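Local atomic coordinates of EKC/KEOPS complex subunit GON7 (Saccharomyces cerevisiae, PDB entry 4WXA), a protein that takes part in the EKC/KEOPS complex, required for forming the threonylcarbamoyl group on adenosine 37 of tRNAs reading codons that begin with adenine, and likely supports the catalytic subunit KAE1. Residues K2-A6 against Q73-L77. Coordinates in Å, arbitrary orientation, origin at the centre of the assembly. Residue numbers count along the deposited sequence, not the author numbering.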
loop_
_atom_site.group_PDB
_atom_site.type_symbol
_atom_site.label_atom_id
_atom_site.label_comp_id
_atom_site.label_asym_id
_atom_site.label_seq_id
_atom_site.Cartn_x
_atom_site.Cartn_y
_atom_site.Cartn_z
ATOM N N LYS D 2 1.246 -18.807 8.466
ATOM C CA LYS D 2 0.315 -18.057 7.582
ATOM C C LYS D 2 1.107 -17.110 6.680
ATOM O O LYS D 2 2.192 -16.714 7.006
ATOM C CB LYS D 2 -0.713 -17.275 8.421
ATOM C CG LYS D 2 -1.851 -18.125 8.973
ATOM C CD LYS D 2 -2.825 -18.520 7.855
ATOM C CE LYS D 2 -3.683 -19.718 8.224
ATOM N NZ LYS D 2 -4.361 -19.476 9.532
ATOM N N LEU D 3 0.569 -16.764 5.526
ATOM C CA LEU D 3 1.264 -15.878 4.621
ATOM C C LEU D 3 0.869 -14.430 4.874
ATOM O O LEU D 3 -0.195 -14.145 5.406
ATOM C CB LEU D 3 0.899 -16.219 3.198
ATOM C CG LEU D 3 0.922 -17.683 2.764
ATOM C CD1 LEU D 3 0.116 -17.858 1.475
ATOM C CD2 LEU D 3 2.365 -18.104 2.570
ATOM N N PRO D 4 1.714 -13.506 4.454
ATOM C CA PRO D 4 1.218 -12.165 4.441
ATOM C C PRO D 4 0.086 -12.021 3.437
ATOM O O PRO D 4 0.172 -12.647 2.425
ATOM C CB PRO D 4 2.432 -11.353 4.005
ATOM C CG PRO D 4 3.256 -12.291 3.227
ATOM C CD PRO D 4 3.036 -13.634 3.838
ATOM N N VAL D 5 -0.936 -11.195 3.718
ATOM C CA VAL D 5 -2.015 -10.952 2.762
ATOM C C VAL D 5 -2.410 -9.470 2.670
ATOM O O VAL D 5 -1.989 -8.639 3.467
ATOM C CB VAL D 5 -3.303 -11.748 3.122
ATOM C CG1 VAL D 5 -3.043 -13.264 3.114
ATOM C CG2 VAL D 5 -3.865 -11.247 4.455
ATOM N N ALA D 6 -3.237 -9.172 1.680
ATOM C CA ALA D 6 -3.781 -7.863 1.536
ATOM C C ALA D 6 -5.171 -7.879 0.941
ATOM O O ALA D 6 -5.498 -8.760 0.156
ATOM C CB ALA D 6 -2.872 -7.064 0.672
ATOM N N GLN D 73 8.134 -13.056 0.193
ATOM C CA GLN D 73 6.700 -13.012 -0.002
ATOM C C GLN D 73 6.210 -11.559 -0.028
ATOM O O GLN D 73 5.300 -11.213 -0.806
ATOM C CB GLN D 73 5.974 -13.782 1.070
ATOM C CG GLN D 73 6.059 -15.276 0.941
ATOM C CD GLN D 73 5.802 -15.974 2.263
ATOM O OE1 GLN D 73 5.871 -15.363 3.339
ATOM N NE2 GLN D 73 5.494 -17.252 2.195
ATOM N N LEU D 74 6.787 -10.702 0.808
ATOM C CA LEU D 74 6.334 -9.320 0.821
ATOM C C LEU D 74 6.734 -8.637 -0.445
ATOM O O LEU D 74 6.072 -7.728 -0.882
ATOM C CB LEU D 74 6.960 -8.535 1.952
ATOM C CG LEU D 74 6.416 -8.786 3.337
ATOM C CD1 LEU D 74 7.253 -8.004 4.346
ATOM C CD2 LEU D 74 4.947 -8.409 3.377
ATOM N N THR D 75 7.862 -9.036 -1.004
ATOM C CA THR D 75 8.293 -8.443 -2.261
ATOM C C THR D 75 7.320 -8.809 -3.414
ATOM O O THR D 75 7.004 -7.989 -4.254
ATOM C CB THR D 75 9.738 -8.848 -2.599
ATOM O OG1 THR D 75 10.631 -8.213 -1.667
ATOM C CG2 THR D 75 10.090 -8.402 -4.032
ATOM N N GLY D 76 6.835 -10.037 -3.394
ATOM C CA GLY D 76 5.861 -10.515 -4.347
ATOM C C GLY D 76 4.504 -9.876 -4.177
ATOM O O GLY D 76 3.789 -9.621 -5.157
ATOM N N LEU D 77 4.137 -9.606 -2.935
ATOM C CA LEU D 77 2.845 -8.980 -2.680
ATOM C C LEU D 77 2.876 -7.531 -3.205
ATOM O O LEU D 77 1.928 -7.034 -3.766
ATOM C CB LEU D 77 2.558 -9.032 -1.171
ATOM C CG LEU D 77 1.138 -8.957 -0.635
ATOM C CD1 LEU D 77 0.300 -10.057 -1.290
ATOM C CD2 LEU D 77 1.155 -9.097 0.891
#
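A long helix packed along one face of a β-hairpin is commonly held there by apolar side chains from the turns that face the sheet, and the start of GON7 illustrates how such a hairpin-on-helix packing begins. Residues 2-6 run from an extended lead-in to the first hairpin strand, while residues 73-77 form one turn of the helix 66-94, closed by the backbone hydrogen bond from Leu77 N to Gln73 O (2.9 Å). Pro4 is the centre of the contact: its CB points toward the helix and meets both Leu74 CD2 (3.9 Å) and Leu77 CD2 (4.1 Å). The two leucines reach it differently. Leu74, in the mt rotamer, has its CA-to-CB bond sideways to residues 2-6 and brings CD2 over to the proline ring, whereas Leu77, with chi1 t and chi2 p, starts out toward the strand, and its CD2 also lies 4.0 Å from Val5 C. Alternation along the strand completes the pattern, Val5 pointing away from the helix and Ala6 toward it, where both Ala6 and Leu77 touch Phe18 of the second hairpin strand. PCC1 shares this packing: Val5 and Ala6 pair antiparallel with one of its strands, so the sheet continues into that subunit, while Leu74 and Leu77 pack on Ile77 and Leu15 of PCC1. At the more open edge, Gln73 extends with chi1 m and chi2 t, and its carboxamide lies against apolar carbons without a hydrogen bond to residues 2-6: OE1 is 3.4 Å from Pro4 CD, and NE2 is 3.3 Å from Leu3 CD2.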